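Local coordinates for protein 2-polyprenyl-6-methoxyphenol hydroxylase-like FAD-dependent oxidoreductase (Streptomyces sp. NRRL 11266, PDB 6UI5) that binds flavin-adenine dinucleotide in a Rossmann-type domain and belongs to the FAD-dependent oxidoreductases related to aromatic-ring hydroxylases, at residues L30-P35 with L115-R120; R120-E125 with T136-A141; T36-A41 with R99-L104. All blocks are in the same frame, centred on the assembly; numbering follows the deposited sequence.

Interaction 1: residues L30-P35 with L115-R120; sequences LVDIHP and LRWATR. With FAD (flavin-adenine dinucleotide), chain C.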
# COMPACT_ATOMS: atom_id res chain seq x y z
N LEU A 30 42.23 1.26 3.13
CA LEU A 30 40.99 1.71 3.71
C LEU A 30 41.33 2.89 4.61
O LEU A 30 42.23 2.79 5.45
CB LEU A 30 40.33 0.58 4.48
CG LEU A 30 39.18 0.83 5.43
CD1 LEU A 30 38.00 1.26 4.64
CD2 LEU A 30 38.85 -0.47 6.19
N VAL A 31 40.65 4.00 4.38
CA VAL A 31 40.95 5.27 5.03
C VAL A 31 39.76 5.66 5.88
O VAL A 31 38.61 5.64 5.41
CB VAL A 31 41.28 6.36 3.99
CG1 VAL A 31 41.15 7.71 4.60
CG2 VAL A 31 42.68 6.18 3.47
N ASP A 32 40.02 6.01 7.14
CA ASP A 32 39.03 6.63 8.00
C ASP A 32 39.75 7.68 8.83
O ASP A 32 40.96 7.61 9.03
CB ASP A 32 38.33 5.62 8.92
CG ASP A 32 37.08 6.18 9.58
OD1 ASP A 32 35.97 5.98 9.03
OD2 ASP A 32 37.20 6.82 10.65
N ILE A 33 39.00 8.67 9.31
CA ILE A 33 39.64 9.75 10.05
C ILE A 33 39.65 9.53 11.56
O ILE A 33 40.49 10.14 12.24
CB ILE A 33 39.03 11.13 9.69
CG1 ILE A 33 37.51 11.10 9.61
CG2 ILE A 33 39.50 11.55 8.34
CD1 ILE A 33 36.83 11.08 10.94
N HIS A 34 38.79 8.67 12.10
CA HIS A 34 38.82 8.42 13.53
C HIS A 34 40.21 7.95 13.96
O HIS A 34 40.94 7.36 13.17
CB HIS A 34 37.79 7.37 13.92
CG HIS A 34 36.37 7.82 13.77
ND1 HIS A 34 35.48 7.82 14.82
CD2 HIS A 34 35.67 8.25 12.69
CE1 HIS A 34 34.30 8.25 14.41
NE2 HIS A 34 34.39 8.51 13.11
N PRO A 35 40.63 8.23 15.23
CA PRO A 35 41.95 7.78 15.69
C PRO A 35 41.98 6.29 16.02
O PRO A 35 42.99 5.62 15.80
CB PRO A 35 42.21 8.64 16.93
CG PRO A 35 40.85 8.92 17.48
CD PRO A 35 39.87 8.92 16.30
N LEU A 115 44.97 -0.55 6.72
CA LEU A 115 43.95 0.25 7.39
C LEU A 115 44.61 1.48 8.04
O LEU A 115 45.60 1.35 8.77
CB LEU A 115 43.23 -0.62 8.42
CG LEU A 115 41.91 -0.17 9.05
CD1 LEU A 115 41.32 -1.29 9.87
CD2 LEU A 115 42.10 1.06 9.94
N ARG A 116 44.05 2.68 7.78
CA ARG A 116 44.62 3.96 8.21
C ARG A 116 43.62 4.82 8.97
O ARG A 116 42.91 5.63 8.37
CB ARG A 116 45.13 4.76 7.03
CG ARG A 116 45.84 3.95 6.05
CD ARG A 116 46.76 4.79 5.25
NE ARG A 116 47.58 3.92 4.44
CZ ARG A 116 48.14 4.27 3.29
NH1 ARG A 116 47.97 5.49 2.81
NH2 ARG A 116 48.87 3.40 2.62
N TRP A 117 43.63 4.69 10.29
CA TRP A 117 42.94 5.68 11.10
C TRP A 117 43.60 7.07 10.92
O TRP A 117 44.72 7.20 10.39
CB TRP A 117 42.95 5.23 12.56
CG TRP A 117 42.48 3.80 12.76
CD1 TRP A 117 43.26 2.71 13.03
CD2 TRP A 117 41.13 3.33 12.69
NE1 TRP A 117 42.47 1.59 13.14
CE2 TRP A 117 41.16 1.94 12.94
CE3 TRP A 117 39.90 3.95 12.45
CZ2 TRP A 117 40.01 1.16 12.95
CZ3 TRP A 117 38.75 3.17 12.46
CH2 TRP A 117 38.82 1.79 12.71
N ALA A 118 42.87 8.12 11.31
CA ALA A 118 43.37 9.50 11.30
C ALA A 118 43.91 9.92 9.93
O ALA A 118 44.89 10.65 9.82
CB ALA A 118 44.44 9.71 12.38
N THR A 119 43.26 9.47 8.87
CA THR A 119 43.65 9.83 7.51
C THR A 119 42.41 10.30 6.75
O THR A 119 41.38 9.63 6.76
CB THR A 119 44.33 8.65 6.80
OG1 THR A 119 45.41 8.15 7.61
CG2 THR A 119 44.90 9.11 5.48
N ARG A 120 42.49 11.48 6.14
CA ARG A 120 41.36 12.06 5.43
C ARG A 120 41.62 12.10 3.94
O ARG A 120 42.72 12.47 3.50
CB ARG A 120 41.03 13.47 5.91
CG ARG A 120 40.06 14.19 4.98
CD ARG A 120 39.88 15.67 5.30
NE ARG A 120 39.32 15.87 6.63
CZ ARG A 120 38.04 15.66 6.93
NH1 ARG A 120 37.62 15.87 8.17
NH2 ARG A 120 37.19 15.25 5.99
PA FAD C . 29.12 5.39 8.22
O1A FAD C . 28.66 4.47 9.33
O2A FAD C . 28.50 6.76 8.45
O5B FAD C . 30.77 5.36 8.07
C5B FAD C . 31.42 6.29 7.22
C4B FAD C . 32.90 6.45 7.70
O4B FAD C . 33.63 7.18 6.88
C3B FAD C . 32.93 7.21 9.05
O3B FAD C . 33.87 6.63 9.84
C2B FAD C . 33.35 8.64 8.66
O2B FAD C . 33.87 9.31 9.88
C1B FAD C . 34.29 8.39 7.78
N9A FAD C . 34.57 9.45 6.83
C8A FAD C . 33.68 10.33 6.30
N7A FAD C . 34.34 11.09 5.40
C5A FAD C . 35.63 10.66 5.36
C6A FAD C . 36.73 11.08 4.63
N6A FAD C . 37.07 12.08 3.62
N1A FAD C . 37.92 10.48 4.79
C2A FAD C . 38.05 9.46 5.66
N3A FAD C . 36.96 9.04 6.37
C4A FAD C . 35.76 9.64 6.23
N1 FAD C . 21.66 0.89 11.58
C2 FAD C . 20.91 -0.36 11.89
O2 FAD C . 21.11 -1.37 11.29
N3 FAD C . 19.89 -0.34 12.98
C4 FAD C . 19.65 0.90 13.71
O4 FAD C . 18.85 0.95 14.59
C4X FAD C . 20.43 2.15 13.37
N5 FAD C . 20.14 3.35 14.13
C5X FAD C . 20.87 4.60 13.81
C6 FAD C . 20.58 5.75 14.55
C7 FAD C . 21.26 6.93 14.28
C7M FAD C . 20.74 8.00 15.23
C8 FAD C . 22.24 6.99 13.27
C8M FAD C . 22.94 8.34 13.05
C9 FAD C . 22.53 5.84 12.53
C9A FAD C . 21.85 4.62 12.79
N10 FAD C . 22.14 3.37 11.99
C10 FAD C . 21.42 2.15 12.31
C1' FAD C . 23.19 3.42 10.95
C2' FAD C . 22.85 3.04 9.50
O2' FAD C . 22.84 1.67 9.32
C3' FAD C . 23.95 3.52 8.55
O3' FAD C . 23.45 3.39 7.26
C4' FAD C . 25.26 2.71 8.59
O4' FAD C . 25.89 2.70 9.84
C5' FAD C . 26.18 3.47 7.62
O5' FAD C . 27.26 2.68 7.22
P FAD C . 28.44 3.31 6.26
O1P FAD C . 29.72 2.54 6.49
O2P FAD C . 28.08 3.40 4.79
O3P FAD C . 28.58 4.89 6.74

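Interaction 2: residues R120-E125 with T136-A141; sequences RLTGFE and TLASDA. With FAD (flavin-adenine dinucleotide), chain C.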
# COMPACT_ATOMS: atom_id res chain seq x y z
N ARG A 120 42.49 11.48 6.14
CA ARG A 120 41.36 12.06 5.43
C ARG A 120 41.62 12.10 3.94
O ARG A 120 42.72 12.47 3.50
CB ARG A 120 41.03 13.47 5.91
CG ARG A 120 40.06 14.19 4.98
CD ARG A 120 39.88 15.67 5.30
NE ARG A 120 39.32 15.87 6.63
CZ ARG A 120 38.04 15.66 6.93
NH1 ARG A 120 37.62 15.87 8.17
NH2 ARG A 120 37.19 15.25 5.99
N LEU A 121 40.61 11.74 3.16
CA LEU A 121 40.63 11.95 1.73
C LEU A 121 40.10 13.34 1.43
O LEU A 121 38.94 13.65 1.72
CB LEU A 121 39.80 10.87 1.02
CG LEU A 121 39.87 10.89 -0.49
CD1 LEU A 121 39.84 9.48 -0.92
CD2 LEU A 121 38.68 11.62 -1.06
N THR A 122 40.95 14.19 0.84
CA THR A 122 40.55 15.54 0.51
C THR A 122 40.11 15.71 -0.93
O THR A 122 39.41 16.68 -1.24
CB THR A 122 41.69 16.50 0.80
OG1 THR A 122 42.76 16.24 -0.12
CG2 THR A 122 42.19 16.24 2.19
N GLY A 123 40.50 14.80 -1.82
CA GLY A 123 40.03 14.88 -3.20
C GLY A 123 40.63 13.78 -4.05
O GLY A 123 41.38 12.92 -3.57
N PHE A 124 40.31 13.86 -5.34
CA PHE A 124 40.73 12.86 -6.32
C PHE A 124 40.47 13.41 -7.72
O PHE A 124 39.58 14.25 -7.92
CB PHE A 124 39.97 11.55 -6.13
CG PHE A 124 38.51 11.65 -6.47
CD1 PHE A 124 37.61 12.23 -5.59
CD2 PHE A 124 38.03 11.16 -7.68
CE1 PHE A 124 36.26 12.33 -5.90
CE2 PHE A 124 36.68 11.25 -8.00
CZ PHE A 124 35.80 11.84 -7.11
N GLU A 125 41.22 12.91 -8.70
CA GLU A 125 40.91 13.22 -10.08
C GLU A 125 41.03 11.98 -10.97
O GLU A 125 41.95 11.17 -10.83
CB GLU A 125 41.79 14.35 -10.63
CG GLU A 125 41.83 14.40 -12.16
CD GLU A 125 41.97 15.80 -12.74
OE1 GLU A 125 42.14 16.76 -11.97
OE2 GLU A 125 41.90 15.94 -13.98
N THR A 136 44.12 12.10 -3.03
CA THR A 136 44.94 12.84 -2.08
C THR A 136 44.43 12.58 -0.67
O THR A 136 43.22 12.66 -0.42
CB THR A 136 44.97 14.35 -2.35
OG1 THR A 136 43.89 14.99 -1.68
CG2 THR A 136 44.88 14.65 -3.83
N LEU A 137 45.36 12.25 0.23
CA LEU A 137 45.09 11.88 1.62
C LEU A 137 45.81 12.85 2.54
O LEU A 137 46.98 13.18 2.29
CB LEU A 137 45.57 10.45 1.91
CG LEU A 137 44.74 9.26 1.40
CD1 LEU A 137 44.85 9.13 -0.09
CD2 LEU A 137 45.23 7.99 2.05
N ALA A 138 45.13 13.29 3.61
CA ALA A 138 45.61 14.36 4.49
C ALA A 138 45.79 13.84 5.92
O ALA A 138 44.88 13.92 6.75
CB ALA A 138 44.64 15.57 4.48
N SER A 139 46.98 13.32 6.21
CA SER A 139 47.38 12.97 7.56
C SER A 139 48.02 14.19 8.25
O SER A 139 48.17 15.26 7.66
CB SER A 139 48.35 11.78 7.53
OG SER A 139 48.51 11.18 8.80
N ASP A 140 48.39 14.02 9.52
CA ASP A 140 49.14 15.05 10.22
C ASP A 140 50.46 15.33 9.53
O ASP A 140 50.88 16.48 9.41
CB ASP A 140 49.39 14.65 11.68
CG ASP A 140 48.15 14.11 12.36
OD1 ASP A 140 47.28 13.54 11.66
OD2 ASP A 140 48.06 14.27 13.60
N ALA A 141 51.13 14.26 9.07
CA ALA A 141 52.45 14.39 8.47
C ALA A 141 52.43 15.33 7.27
O ALA A 141 53.32 16.18 7.12
CB ALA A 141 52.96 13.02 8.05
PA FAD C . 29.12 5.39 8.22
O1A FAD C . 28.66 4.47 9.33
O2A FAD C . 28.50 6.76 8.45
O5B FAD C . 30.77 5.36 8.07
C5B FAD C . 31.42 6.29 7.22
C4B FAD C . 32.90 6.45 7.70
O4B FAD C . 33.63 7.18 6.88
C3B FAD C . 32.93 7.21 9.05
O3B FAD C . 33.87 6.63 9.84
C2B FAD C . 33.35 8.64 8.66
O2B FAD C . 33.87 9.31 9.88
C1B FAD C . 34.29 8.39 7.78
N9A FAD C . 34.57 9.45 6.83
C8A FAD C . 33.68 10.33 6.30
N7A FAD C . 34.34 11.09 5.40
C5A FAD C . 35.63 10.66 5.36
C6A FAD C . 36.73 11.08 4.63
N6A FAD C . 37.07 12.08 3.62
N1A FAD C . 37.92 10.48 4.79
C2A FAD C . 38.05 9.46 5.66
N3A FAD C . 36.96 9.04 6.37
C4A FAD C . 35.76 9.64 6.23
N1 FAD C . 21.66 0.89 11.58
C2 FAD C . 20.91 -0.36 11.89
O2 FAD C . 21.11 -1.37 11.29
N3 FAD C . 19.89 -0.34 12.98
C4 FAD C . 19.65 0.90 13.71
O4 FAD C . 18.85 0.95 14.59
C4X FAD C . 20.43 2.15 13.37
N5 FAD C . 20.14 3.35 14.13
C5X FAD C . 20.87 4.60 13.81
C6 FAD C . 20.58 5.75 14.55
C7 FAD C . 21.26 6.93 14.28
C7M FAD C . 20.74 8.00 15.23
C8 FAD C . 22.24 6.99 13.27
C8M FAD C . 22.94 8.34 13.05
C9 FAD C . 22.53 5.84 12.53
C9A FAD C . 21.85 4.62 12.79
N10 FAD C . 22.14 3.37 11.99
C10 FAD C . 21.42 2.15 12.31
C1' FAD C . 23.19 3.42 10.95
C2' FAD C . 22.85 3.04 9.50
O2' FAD C . 22.84 1.67 9.32
C3' FAD C . 23.95 3.52 8.55
O3' FAD C . 23.45 3.39 7.26
C4' FAD C . 25.26 2.71 8.59
O4' FAD C . 25.89 2.70 9.84
C5' FAD C . 26.18 3.47 7.62
O5' FAD C . 27.26 2.68 7.22
P FAD C . 28.44 3.31 6.26
O1P FAD C . 29.72 2.54 6.49
O2P FAD C . 28.08 3.40 4.79
O3P FAD C . 28.58 4.89 6.74

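Interaction 3: residues T36-A41 with R99-L104; sequences TQRAEA and RLEKVL. With FAD (flavin-adenine dinucleotide), chain C.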
# COMPACT_ATOMS: atom_id res chain seq x y z
N THR A 36 40.88 5.78 16.58
CA THR A 36 40.66 4.36 16.79
C THR A 36 39.26 4.04 16.32
O THR A 36 38.52 4.93 15.91
CB THR A 36 40.84 3.96 18.26
OG1 THR A 36 40.75 2.54 18.37
CG2 THR A 36 39.74 4.60 19.13
N GLN A 37 38.88 2.76 16.39
CA GLN A 37 37.52 2.35 16.08
C GLN A 37 36.54 3.21 16.86
O GLN A 37 36.73 3.45 18.05
CB GLN A 37 37.28 0.88 16.43
CG GLN A 37 35.79 0.52 16.48
CD GLN A 37 35.51 -0.90 17.00
OE1 GLN A 37 36.42 -1.61 17.46
NE2 GLN A 37 34.25 -1.30 16.96
N ARG A 38 35.50 3.68 16.18
CA ARG A 38 34.61 4.63 16.83
C ARG A 38 33.79 3.97 17.92
O ARG A 38 33.71 2.74 18.03
CB ARG A 38 33.67 5.29 15.82
CG ARG A 38 32.73 4.34 15.10
CD ARG A 38 32.08 5.05 13.92
NE ARG A 38 31.18 4.17 13.18
CZ ARG A 38 30.53 4.50 12.06
NH1 ARG A 38 30.69 5.69 11.51
NH2 ARG A 38 29.72 3.61 11.48
N ALA A 39 33.21 4.81 18.75
CA ALA A 39 32.28 4.41 19.79
C ALA A 39 30.86 4.81 19.45
O ALA A 39 29.92 4.27 20.03
CB ALA A 39 32.69 5.03 21.15
N GLU A 40 30.70 5.75 18.51
CA GLU A 40 29.38 6.21 18.06
C GLU A 40 28.80 5.24 17.03
O GLU A 40 28.60 5.56 15.86
CB GLU A 40 29.49 7.62 17.49
CG GLU A 40 30.25 8.63 18.38
CD GLU A 40 31.76 8.44 18.35
OE1 GLU A 40 32.32 8.04 19.38
OE2 GLU A 40 32.37 8.68 17.28
N ALA A 41 28.56 4.01 17.49
CA ALA A 41 27.99 2.95 16.66
C ALA A 41 26.69 2.52 17.32
O ALA A 41 26.66 1.57 18.12
CB ALA A 41 28.97 1.78 16.53
N ARG A 99 30.43 -4.24 18.17
CA ARG A 99 30.92 -5.62 18.17
C ARG A 99 31.10 -6.13 16.74
O ARG A 99 32.08 -6.82 16.44
CB ARG A 99 29.98 -6.53 18.96
CG ARG A 99 30.10 -6.40 20.48
CD ARG A 99 29.10 -7.27 21.25
NE ARG A 99 29.62 -8.61 21.54
CZ ARG A 99 29.11 -9.75 21.06
NH1 ARG A 99 28.06 -9.74 20.25
NH2 ARG A 99 29.66 -10.91 21.40
N LEU A 100 30.17 -5.78 15.85
CA LEU A 100 30.32 -6.14 14.44
C LEU A 100 31.53 -5.47 13.82
O LEU A 100 32.31 -6.11 13.10
CB LEU A 100 29.07 -5.74 13.68
CG LEU A 100 29.29 -5.72 12.17
CD1 LEU A 100 29.34 -7.14 11.67
CD2 LEU A 100 28.16 -4.96 11.53
N GLU A 101 31.69 -4.16 14.05
CA GLU A 101 32.80 -3.44 13.44
C GLU A 101 34.12 -3.98 13.94
O GLU A 101 35.10 -4.05 13.18
CB GLU A 101 32.69 -1.93 13.71
CG GLU A 101 31.32 -1.36 13.33
CD GLU A 101 31.29 0.17 13.15
OE1 GLU A 101 30.33 0.64 12.51
OE2 GLU A 101 32.21 0.89 13.64
N LYS A 102 34.16 -4.39 15.21
CA LYS A 102 35.39 -4.96 15.75
C LYS A 102 35.78 -6.23 14.99
O LYS A 102 36.94 -6.38 14.58
CB LYS A 102 35.22 -5.21 17.24
CG LYS A 102 36.38 -5.91 17.91
CD LYS A 102 37.51 -4.98 18.16
CE LYS A 102 38.67 -5.72 18.80
NZ LYS A 102 39.26 -6.74 17.90
N VAL A 103 34.82 -7.13 14.74
CA VAL A 103 35.25 -8.35 14.05
C VAL A 103 35.66 -8.04 12.61
O VAL A 103 36.54 -8.71 12.05
CB VAL A 103 34.21 -9.49 14.11
CG1 VAL A 103 33.79 -9.78 15.54
CG2 VAL A 103 33.03 -9.20 13.25
N LEU A 104 35.07 -7.00 11.99
CA LEU A 104 35.50 -6.71 10.63
C LEU A 104 36.84 -5.96 10.58
O LEU A 104 37.63 -6.18 9.65
CB LEU A 104 34.43 -5.95 9.87
CG LEU A 104 33.03 -6.58 9.89
CD1 LEU A 104 31.95 -5.51 9.69
CD2 LEU A 104 32.87 -7.74 8.83
PA FAD C . 29.12 5.39 8.22
O1A FAD C . 28.66 4.47 9.33
O2A FAD C . 28.50 6.76 8.45
O5B FAD C . 30.77 5.36 8.07
C5B FAD C . 31.42 6.29 7.22
C4B FAD C . 32.90 6.45 7.70
O4B FAD C . 33.63 7.18 6.88
C3B FAD C . 32.93 7.21 9.05
O3B FAD C . 33.87 6.63 9.84
C2B FAD C . 33.35 8.64 8.66
O2B FAD C . 33.87 9.31 9.88
C1B FAD C . 34.29 8.39 7.78
N9A FAD C . 34.57 9.45 6.83
C8A FAD C . 33.68 10.33 6.30
N7A FAD C . 34.34 11.09 5.40
C5A FAD C . 35.63 10.66 5.36
C6A FAD C . 36.73 11.08 4.63
N6A FAD C . 37.07 12.08 3.62
N1A FAD C . 37.92 10.48 4.79
C2A FAD C . 38.05 9.46 5.66
N3A FAD C . 36.96 9.04 6.37
C4A FAD C . 35.76 9.64 6.23
N1 FAD C . 21.66 0.89 11.58
C2 FAD C . 20.91 -0.36 11.89
O2 FAD C . 21.11 -1.37 11.29
N3 FAD C . 19.89 -0.34 12.98
C4 FAD C . 19.65 0.90 13.71
O4 FAD C . 18.85 0.95 14.59
C4X FAD C . 20.43 2.15 13.37
N5 FAD C . 20.14 3.35 14.13
C5X FAD C . 20.87 4.60 13.81
C6 FAD C . 20.58 5.75 14.55
C7 FAD C . 21.26 6.93 14.28
C7M FAD C . 20.74 8.00 15.23
C8 FAD C . 22.24 6.99 13.27
C8M FAD C . 22.94 8.34 13.05
C9 FAD C . 22.53 5.84 12.53
C9A FAD C . 21.85 4.62 12.79
N10 FAD C . 22.14 3.37 11.99
C10 FAD C . 21.42 2.15 12.31
C1' FAD C . 23.19 3.42 10.95
C2' FAD C . 22.85 3.04 9.50
O2' FAD C . 22.84 1.67 9.32
C3' FAD C . 23.95 3.52 8.55
O3' FAD C . 23.45 3.39 7.26
C4' FAD C . 25.26 2.71 8.59
O4' FAD C . 25.89 2.70 9.84
C5' FAD C . 26.18 3.47 7.62
O5' FAD C . 27.26 2.68 7.22
P FAD C . 28.44 3.31 6.26
O1P FAD C . 29.72 2.54 6.49
O2P FAD C . 28.08 3.40 4.79
O3P FAD C . 28.58 4.89 6.74

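Interaction 1: residues L30-P35 with L115-R120
Two bonds grip Asp32 OD1, one from the backbone N of Ala10 and one from the ribose hydroxyl of FAD, whose O3B lies a very short 2.3 Å from Asp32 OD1. Asp32 OD2 offers its anti lone pair to His34 N (2.8 Å), closing an Asx turn. With CG anti to the backbone N and both oxygens engaged, the carboxylate is fixed in rotation. An acidic residue just past the second strand, gripping the adenosine ribose, is a hallmark of Rossmann-type dinucleotide-binding folds. Here strands 28-31 and 114-116 pair in parallel at one edge of the sheet: Arg116 N reaches Leu30 O, and Asp32 N meets Arg116 O almost straight (175°). Beyond the strands the loops stay joined, because Thr119 N donates to Asp32 O at 3.0 Å and Ala118 N to His34 O at 2.8 Å. Trp117 sets CB against His34 O (3.0 Å), which lies at the edge of the indole. Val31 CG1 presses on Thr119 O at 2.9 Å, a tight approach, while Ile33 CG2 lies alongside Arg120 CB. In the plane of the imidazole, His34 NE2 makes a weak bond to FAD O2B.

Interaction 2: residues R120-E125 with T136-A141
Thr122 lays its methyl CG2 over CB of Ala138, 3.4 Å from it, on the side of a beta hairpin formed by strands 120-126 and 133-138. Strand 143-148 continues this small antiparallel sheet beyond the second strand, and the side chain of Thr122 also reaches Glu143 there. The hairpin carries a beta bulge. Leu121 faces Leu137 as a non-hydrogen-bonded pair, whereas the next pair joins Gly123 to Thr136, so Thr122 and Gly123 together stand opposite Thr136. The backbone of Thr122 turns to a psi of -20°, and Gly123 follows in a fully extended conformation.

Thr136 is gripped at the bulge from both residues opposite it: Thr122 N donates to Thr136 O at 3.0 Å, and Thr136 N to Gly123 O at 2.9 Å; both donors stand above the plane of the accepting carbonyl. The Thr136 carbonyl oxygen is also approached by the CA of Leu121. Toward Arg120 and Ala138 the pairing ends loosely: the bond from Ala138 N to Arg120 O is accompanied by only a weak return bond from Arg120 N to Ala138 O.

Leu121 and Leu137 project to the same face. Leu121, with CG anti to its backbone N, sets CG 3.8 Å from Thr136 O and packs on Val135 and Leu151, the latter in the parallel sheet, whereas Leu137 covers Thr119.

The edge of strand 120-126 serves the cofactor. Through two weak main-chain bonds it reads the adenine of FAD: N6A donates to Leu121 O, and Leu121 N points almost straight (174°) at ring nitrogen N1A over 3.4 Å.

Interaction 3: residues T36-A41 with R99-L104
Glu101 and Gln37 have the most surface buried here, followed by Arg38. They join the loop after the second strand of the Rossmann-type fold to helix 97-110, with the pyrophosphate of FAD alongside. From the helix, Glu101 extends its chain beyond CG toward the loop and meets the guanidinium of Arg38 in a salt bridge. Glu101 OE1 uses its syn lone pair to accept from Arg38 NH2 at 3.2 Å, and the two flat groups are turned 27° apart. A weak bond from Arg38 NE to Glu101 OE2 makes the pairing two-pronged. Glu101 OE1 is held a second time by NE2 of Gln97, one helical turn earlier.

Gln37 crosses the helix surface beside this pair. Its chain runs extended from a CG anti to the backbone N, bringing Gln37 NE2 to 3.7 Å from Glu101 CB, while Gln37 OE1 rests on Lys102 CD at 3.6 Å. The amide is anchored by NE2, which donates to Ser98 O, and Lys102 turns NZ away into a salt bridge with Asp106.

Arg38 starts with CG in the crowded position between backbone N and carbonyl carbon (chi1 62°), then runs straight to NE. Held by Glu101, which is consistent with a second-shell role for that carboxylate, the guanidinium would partly offset the phosphate charge. Arg38 NH2 binds FAD O1A at 2.5 Å, nearly straight at 169°, and NH1 adds a weak bond to the same oxygen.

All three contacts lie in the FAD-binding domain and follow the cofactor from its adenine to its pyrophosphate. Interactions 1 and 2 adjoin, sharing Arg120, just after the loop that leads from strand 114-116 to the hairpin, and Leu137 CD2 packs on Val31 CG2 at 3.4 Å. Both rest on main-chain pairing, parallel in the former and antiparallel in the latter. Interaction 3 is nested within the chain loop closed by interaction 1 and touches it through Trp117 and Gln37; it relies on side-chain charge instead. Interactions 2 and 3 stay about 11 Å apart at their nearest atoms. None is wholly core: each mixes buried residues, such as Asp32, Leu121 and Glu101, with an exposed margin.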